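Side-chain contacts in ESAT-6-like protein SAG1039 (Streptococcus agalactiae serogroup V, PDB 3GWK), which is a homodimeric helical-hairpin protein of the WXG100 family, whose members are typically exported by type VII (ESX-type) secretion systems, and probably acts as a secreted factor: residues E37-V40 / I41-W45; T49-S52 / F53-Q56; F67-L70 / L71-I74. One frame throughout, in Å; residues are numbered along the deposited sequence. Where two conformers were deposited one is given.

Contact 1 (E37-V40 / I41-W45); sequences EQAV and IDENW
The amide of Asn44 reaches back one turn to the carbonyl of Val40: ND2 donates to Val40 O over 3.1 Å, with an N-H...O angle of 148°. The donor lies in the carbonyl plane and meets O on a lone pair, while O sits slightly out of the Asn44 amide plane. The same ND2 passes 3.6 Å from Val40 CG1, so the amide rests against the methyl branch beside the carbonyl it grips. With CG set beside its own backbone N (chi1 -75°), Asn44 folds its amide back along the helix toward Val40. Val40 O also receives a weak bond from Glu43 N.

One residue earlier, Glu43 lies along the carbonyl of Ala39. Its N donates to Ala39 O at 3.0 Å, its CG sits close to the same oxygen, and the extended chain carries OE2 to 3.9 Å from Ala39 CB. Deeper in the helix the bonds are more regular: Ile41 N to Glu37 O spans 2.9 Å and is nearly straight, and Asp42 N to Gln38 O has the same length. Ile41 lays CG1 and CD1 beside Glu37 O. Further out, the second subunit supplies Ser16 OG to Glu37 OE1 and Tyr20 OH to Gln38 NE2, and its Tyr20 packs on Ile41.

In the last turn of helix 10-44, then, a side-chain amide occupies a main-chain acceptor just before Trp45, the tryptophan of the WXG motif, while the exposed carboxylates of Asp42 and Glu43 probably give this end of the helix a negative character.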
loop_
_atom_site.group_PDB
_atom_site.type_symbol
_atom_site.label_atom_id
_atom_site.label_comp_id
_atom_site.label_asym_id
_atom_site.label_seq_id
_atom_site.Cartn_x
_atom_site.Cartn_y
_atom_site.Cartn_z
ATOM N N GLU A 37 -9.060 11.254 4.078
ATOM C CA GLU A 37 -10.407 10.774 4.544
ATOM C C GLU A 37 -10.454 10.629 6.067
ATOM O O GLU A 37 -11.460 10.971 6.716
ATOM C CB GLU A 37 -10.752 9.411 3.893
ATOM C CG GLU A 37 -10.996 9.519 2.371
ATOM C CD GLU A 37 -12.116 10.520 2.060
ATOM O OE1 GLU A 37 -13.279 10.315 2.464
ATOM O OE2 GLU A 37 -11.806 11.496 1.366
ATOM N N GLN A 38 -9.375 10.172 6.663
ATOM C CA GLN A 38 -9.340 10.044 8.113
ATOM C C GLN A 38 -9.595 11.412 8.781
ATOM O O GLN A 38 -10.302 11.491 9.790
ATOM C CB GLN A 38 -7.979 9.493 8.601
ATOM C CG GLN A 38 -7.791 7.975 8.360
ATOM C CD GLN A 38 -8.643 7.145 9.302
ATOM O OE1 GLN A 38 -8.274 6.875 10.487
ATOM N NE2 GLN A 38 -9.704 6.658 8.785
ATOM N N ALA A 39 -8.963 12.468 8.227
ATOM C CA ALA A 39 -9.099 13.809 8.797
ATOM C C ALA A 39 -10.513 14.339 8.605
ATOM O O ALA A 39 -11.104 14.931 9.534
ATOM C CB ALA A 39 -8.041 14.727 8.131
ATOM N N VAL A 40 -11.114 14.083 7.429
ATOM C CA VAL A 40 -12.491 14.471 7.214
ATOM C C VAL A 40 -13.434 13.793 8.221
ATOM O O VAL A 40 -14.321 14.442 8.791
ATOM C CB VAL A 40 -12.979 14.229 5.772
ATOM C CG1 VAL A 40 -14.456 14.572 5.637
ATOM C CG2 VAL A 40 -12.119 14.998 4.764
ATOM N N ILE A 41 -13.232 12.515 8.448
ATOM C CA ILE A 41 -14.066 11.798 9.395
ATOM C C ILE A 41 -13.878 12.335 10.794
ATOM O O ILE A 41 -14.834 12.542 11.557
ATOM C CB ILE A 41 -13.789 10.299 9.325
ATOM C CG1 ILE A 41 -14.417 9.724 8.019
ATOM C CG2 ILE A 41 -14.371 9.514 10.555
ATOM C CD1 ILE A 41 -13.870 8.412 7.546
ATOM N N ASP A 42 -12.657 12.618 11.136
ATOM C CA ASP A 42 -12.372 13.111 12.456
ATOM C C ASP A 42 -13.072 14.457 12.746
ATOM O O ASP A 42 -13.562 14.705 13.862
ATOM C CB ASP A 42 -10.866 13.215 12.624
ATOM C CG ASP A 42 -10.473 13.704 14.019
ATOM O OD1 ASP A 42 -9.670 14.667 14.078
ATOM O OD2 ASP A 42 -10.978 13.123 15.031
ATOM N N GLU A 43 -13.102 15.312 11.732
ATOM C CA GLU A 43 -13.552 16.677 11.891
ATOM C C GLU A 43 -15.051 16.755 11.790
ATOM O O GLU A 43 -15.677 17.718 12.264
ATOM C CB GLU A 43 -12.908 17.554 10.787
ATOM C CG GLU A 43 -11.370 17.547 10.940
ATOM C CD GLU A 43 -10.586 18.157 9.749
ATOM O OE1 GLU A 43 -11.250 18.709 8.805
ATOM O OE2 GLU A 43 -9.307 18.066 9.790
ATOM N N ASN A 44 -15.677 15.770 11.191
ATOM C CA ASN A 44 -17.040 15.987 10.752
ATOM C C ASN A 44 -17.889 14.971 11.344
ATOM O O ASN A 44 -19.063 14.787 10.977
ATOM C CB ASN A 44 -17.149 15.985 9.237
ATOM C CG ASN A 44 -16.626 17.246 8.644
ATOM O OD1 ASN A 44 -17.224 18.317 8.802
ATOM N ND2 ASN A 44 -15.497 17.148 7.965
ATOM N N TRP A 45 -17.320 14.333 12.351
ATOM C CA TRP A 45 -18.061 13.347 13.074
ATOM C C TRP A 45 -17.540 13.513 14.459
ATOM O O TRP A 45 -16.577 12.831 14.848
ATOM C CB TRP A 45 -17.827 11.865 12.593
ATOM C CG TRP A 45 -18.615 10.842 13.369
ATOM C CD1 TRP A 45 -19.586 11.063 14.280
ATOM C CD2 TRP A 45 -18.600 9.472 13.110
ATOM N NE1 TRP A 45 -20.111 9.867 14.679
ATOM C CE2 TRP A 45 -19.514 8.880 13.959
ATOM C CE3 TRP A 45 -17.857 8.651 12.252
ATOM C CZ2 TRP A 45 -19.702 7.524 13.997
ATOM C CZ3 TRP A 45 -18.104 7.355 12.240
ATOM C CH2 TRP A 45 -18.968 6.790 13.124
#

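Contact 2 (T49-S52 / F53-Q56); sequences TFDS and FEAQ
Phe50 and Phe53 form a T-shaped pair in which Phe53 presents its edge to the face of Phe50. The ring centres lie 5.0 Å apart and the planes stand at 79°. Phe53 CD2 sits over the middle of the Phe50 ring, 3.9 Å from Phe50 CD1, and CE2 extends over the same face toward Phe50 CE1 and CZ. Phe53 can do this because its CG turns back beside the backbone N (chi1 -73°). Phe50 also packs on Trp45 and Ile41 and on Leu78 of the second subunit, whose Leu70 meets Phe53.

Ser52 OG donates to Gln56 OE1 over 2.9 Å, in the plane of the amide carbonyl and on a lone pair. Gln56 runs its CG past Ser52 O to bring OE1 across.

The main chain adds the opening i to i+4 bonds of helix 51-95 after the WXG turn: Glu54 N to Phe50 O at 2.9 Å, with Phe50 at the N-cap position, then Ala55 N to Asp51 O and Gln56 N to Ser52 O.

In the conformer of Glu54 described, Asp51 OD1 and Glu54 OE1 stand 4.3 Å apart, and a water donates both to Asp51 O and, at 2.7 Å, to Glu54 OE1.

Two acids in the first turn probably interact favourably with the helix dipole, which may offset their mutual repulsion, while in that conformer the water would link the carboxylate to the backbone.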
loop_
_atom_site.group_PDB
_atom_site.type_symbol
_atom_site.label_atom_id
_atom_site.label_comp_id
_atom_site.label_asym_id
_atom_site.label_seq_id
_atom_site.Cartn_x
_atom_site.Cartn_y
_atom_site.Cartn_z
ATOM N N THR A 49 -16.486 7.544 18.489
ATOM C CA THR A 49 -16.862 6.330 17.788
ATOM C C THR A 49 -15.717 5.648 17.000
ATOM O O THR A 49 -15.594 4.446 17.047
ATOM C CB THR A 49 -18.084 6.578 16.892
ATOM O OG1 THR A 49 -19.104 7.232 17.642
ATOM C CG2 THR A 49 -18.627 5.234 16.347
ATOM N N PHE A 50 -14.915 6.416 16.278
ATOM C CA PHE A 50 -13.839 5.816 15.472
ATOM C C PHE A 50 -12.465 5.998 16.112
ATOM O O PHE A 50 -11.456 5.946 15.441
ATOM C CB PHE A 50 -13.861 6.383 14.080
ATOM C CG PHE A 50 -14.730 5.600 13.107
ATOM C CD1 PHE A 50 -15.726 4.747 13.514
ATOM C CD2 PHE A 50 -14.536 5.754 11.758
ATOM C CE1 PHE A 50 -16.531 4.063 12.547
ATOM C CE2 PHE A 50 -15.308 5.059 10.840
ATOM C CZ PHE A 50 -16.278 4.225 11.230
ATOM N N ASP A 51 -12.400 6.175 17.434
ATOM C CA ASP A 51 -11.114 6.419 18.076
ATOM C C ASP A 51 -10.154 5.258 17.955
ATOM O O ASP A 51 -8.928 5.468 17.812
ATOM C CB ASP A 51 -11.249 6.769 19.590
ATOM C CG ASP A 51 -11.755 8.174 19.840
ATOM O OD1 ASP A 51 -12.090 8.897 18.891
ATOM O OD2 ASP A 51 -11.811 8.548 21.036
ATOM N N SER A 52 -10.653 4.033 17.970
ATOM C CA SER A 52 -9.766 2.889 17.843
ATOM C C SER A 52 -9.224 2.767 16.410
ATOM O O SER A 52 -8.045 2.548 16.197
ATOM C CB SER A 52 -10.458 1.619 18.249
ATOM O OG SER A 52 -9.578 0.520 18.099
ATOM N N PHE A 53 -10.080 2.910 15.407
ATOM C CA PHE A 53 -9.584 2.968 14.020
ATOM C C PHE A 53 -8.583 4.128 13.815
ATOM O O PHE A 53 -7.617 3.946 13.054
ATOM C CB PHE A 53 -10.773 3.192 13.076
ATOM C CG PHE A 53 -11.686 1.972 12.875
ATOM C CD1 PHE A 53 -11.235 0.681 13.071
ATOM C CD2 PHE A 53 -12.990 2.160 12.491
ATOM C CE1 PHE A 53 -12.077 -0.430 12.824
ATOM C CE2 PHE A 53 -13.817 1.055 12.243
ATOM C CZ PHE A 53 -13.370 -0.203 12.429
ATOM N N GLU A 54 -8.832 5.273 14.434
ATOM C CA GLU A 54 -7.871 6.374 14.331
ATOM C C GLU A 54 -6.502 5.955 14.854
ATOM O O GLU A 54 -5.475 6.201 14.212
ATOM C CB GLU A 54 -8.402 7.625 15.047
ATOM C CG GLU A 54 -7.388 8.773 15.228
ATOM C CD GLU A 54 -7.976 10.039 15.872
ATOM O OE1 GLU A 54 -8.421 10.004 17.048
ATOM O OE2 GLU A 54 -7.993 11.067 15.165
ATOM N N ALA A 55 -6.459 5.369 16.040
ATOM C CA ALA A 55 -5.203 4.962 16.634
ATOM C C ALA A 55 -4.518 3.902 15.779
ATOM O O ALA A 55 -3.314 3.967 15.575
ATOM C CB ALA A 55 -5.456 4.467 18.060
ATOM N N GLN A 56 -5.316 2.921 15.291
ATOM C CA GLN A 56 -4.738 1.826 14.477
ATOM C C GLN A 56 -4.183 2.408 13.168
ATOM O O GLN A 56 -3.079 2.054 12.757
ATOM C CB GLN A 56 -5.720 0.696 14.166
ATOM C CG GLN A 56 -6.216 0.061 15.449
ATOM C CD GLN A 56 -7.385 -0.858 15.155
ATOM O OE1 GLN A 56 -8.476 -0.732 15.730
ATOM N NE2 GLN A 56 -7.146 -1.819 14.316
HETATM O O HOH W 1 -7.739 7.927 18.666
#

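Contact 3 (F67-L70 / L71-I74); sequences FAQL and LEDI
One face of the Phe67 ring is taken by both methyls of Leu71, one turn on. CD1 lies 4.1 Å from the ring centroid and 27° off the normal, a CH-pi contact, with its nearest ring atom Phe67 CE2 at 3.7 Å. CD2 stands over the same face, displaced about as far from its centre, by CE1 and CZ. The ring can meet the leucine because Phe67 CG is anti to the backbone N (chi1 -173°), whereas Leu71 folds its CG back over Phe67 O. A second apolar pair, Leu70 and Ile74, brings their two CD1 methyls to 4.0 Å. Four i to i+4 bonds hold the backbone, from Leu71 N to Phe67 O at 3.0 Å through to Ile74 N to Leu70 O at 2.9 Å. Ala68 O also accepts from Ser24 OG, and Glu72 OE1 bonds to Thr21 OG1, both on the partner helix of the hairpin.

The stretch lies mid-helix with three helices around it: helix 10-44 of its own chain packs on Ala68, Leu71 and Ile74, while in the second subunit helix 51-95 brings Phe57 and Ile64 to Phe67 and helix 10-44 brings Leu34 to Leu71, within the four-helix bundle of the dimer.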
loop_
_atom_site.group_PDB
_atom_site.type_symbol
_atom_site.label_atom_id
_atom_site.label_comp_id
_atom_site.label_asym_id
_atom_site.label_seq_id
_atom_site.Cartn_x
_atom_site.Cartn_y
_atom_site.Cartn_z
ATOM N N PHE A 67 7.068 0.957 3.700
ATOM C CA PHE A 67 6.936 -0.023 2.642
ATOM C C PHE A 67 7.085 0.649 1.293
ATOM O O PHE A 67 7.782 0.137 0.414
ATOM C CB PHE A 67 5.572 -0.705 2.791
ATOM C CG PHE A 67 5.344 -1.895 1.850
ATOM C CD1 PHE A 67 6.144 -3.057 1.921
ATOM C CD2 PHE A 67 4.318 -1.885 0.910
ATOM C CE1 PHE A 67 5.877 -4.133 1.121
ATOM C CE2 PHE A 67 4.088 -2.990 0.106
ATOM C CZ PHE A 67 4.898 -4.102 0.205
ATOM N N ALA A 68 6.406 1.738 1.080
ATOM C CA ALA A 68 6.573 2.490 -0.190
ATOM C C ALA A 68 8.032 2.843 -0.406
ATOM O O ALA A 68 8.553 2.754 -1.504
ATOM C CB ALA A 68 5.677 3.713 -0.220
ATOM N N GLN A 69 8.706 3.301 0.626
ATOM C CA GLN A 69 10.120 3.663 0.496
ATOM C C GLN A 69 10.970 2.433 0.161
ATOM O O GLN A 69 11.869 2.478 -0.699
ATOM C CB GLN A 69 10.570 4.376 1.790
ATOM C CG GLN A 69 11.841 5.368 1.466
ATOM C CD GLN A 69 11.517 6.692 0.403
ATOM O OE1 GLN A 69 11.544 6.557 -0.927
ATOM N NE2 GLN A 69 11.339 7.929 0.982
ATOM N N LEU A 70 10.723 1.297 0.778
ATOM C CA LEU A 70 11.421 0.061 0.481
ATOM C C LEU A 70 11.263 -0.354 -0.981
ATOM O O LEU A 70 12.228 -0.747 -1.657
ATOM C CB LEU A 70 10.919 -1.043 1.408
ATOM C CG LEU A 70 11.407 -2.456 1.052
ATOM C CD1 LEU A 70 12.941 -2.615 1.225
ATOM C CD2 LEU A 70 10.670 -3.464 1.896
ATOM N N LEU A 71 10.014 -0.288 -1.498
ATOM C CA LEU A 71 9.754 -0.696 -2.851
ATOM C C LEU A 71 10.537 0.209 -3.809
ATOM O O LEU A 71 11.115 -0.237 -4.795
ATOM C CB LEU A 71 8.288 -0.634 -3.140
ATOM C CG LEU A 71 7.417 -1.638 -2.370
ATOM C CD1 LEU A 71 5.979 -1.448 -2.700
ATOM C CD2 LEU A 71 7.832 -3.030 -2.114
ATOM N N GLU A 72 10.562 1.504 -3.572
ATOM C CA GLU A 72 11.328 2.394 -4.405
ATOM C C GLU A 72 12.857 2.123 -4.300
ATOM O O GLU A 72 13.567 2.170 -5.303
ATOM C CB GLU A 72 11.003 3.812 -4.076
ATOM C CG GLU A 72 11.771 4.786 -4.976
ATOM C CD GLU A 72 11.500 4.556 -6.507
ATOM O OE1 GLU A 72 10.356 4.172 -6.849
ATOM O OE2 GLU A 72 12.405 4.882 -7.350
ATOM N N ASP A 73 13.337 1.802 -3.084
ATOM C CA ASP A 73 14.755 1.475 -2.922
ATOM C C ASP A 73 15.081 0.261 -3.727
ATOM O O ASP A 73 16.153 0.190 -4.392
ATOM C CB ASP A 73 14.979 1.274 -1.397
ATOM C CG ASP A 73 16.430 1.198 -0.989
ATOM O OD1 ASP A 73 17.274 1.658 -1.764
ATOM O OD2 ASP A 73 16.749 0.733 0.124
ATOM N N ILE A 74 14.203 -0.772 -3.733
ATOM C CA ILE A 74 14.422 -1.968 -4.482
ATOM C C ILE A 74 14.457 -1.654 -5.986
ATOM O O ILE A 74 15.347 -2.105 -6.709
ATOM C CB ILE A 74 13.434 -3.091 -4.145
ATOM C CG1 ILE A 74 13.649 -3.638 -2.715
ATOM C CG2 ILE A 74 13.536 -4.192 -5.126
ATOM C CD1 ILE A 74 12.529 -4.559 -2.243
#

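Overall arrangement
From the N terminus, helix 10-44 ends in contact 1, the chain turns through the WXG loop, and helix 51-95 opens with contact 2 and carries contact 3 farther along. All three are local, follow one another in series, and neither nest nor cross. The turn brings contacts 1 and 2 side by side, their centres 11 Å apart: Trp45 CZ3 packs on Phe50 CE1 at 3.7 Å, and, in the Glu54 conformer described, the acids Asp42 and Glu54 stand close. Contact 3 lies near the middle of the chain, its centre about 29 Å from contact 1 and 27 Å from contact 2. All three reach the second subunit, from the hairpin tip to the bundle centre.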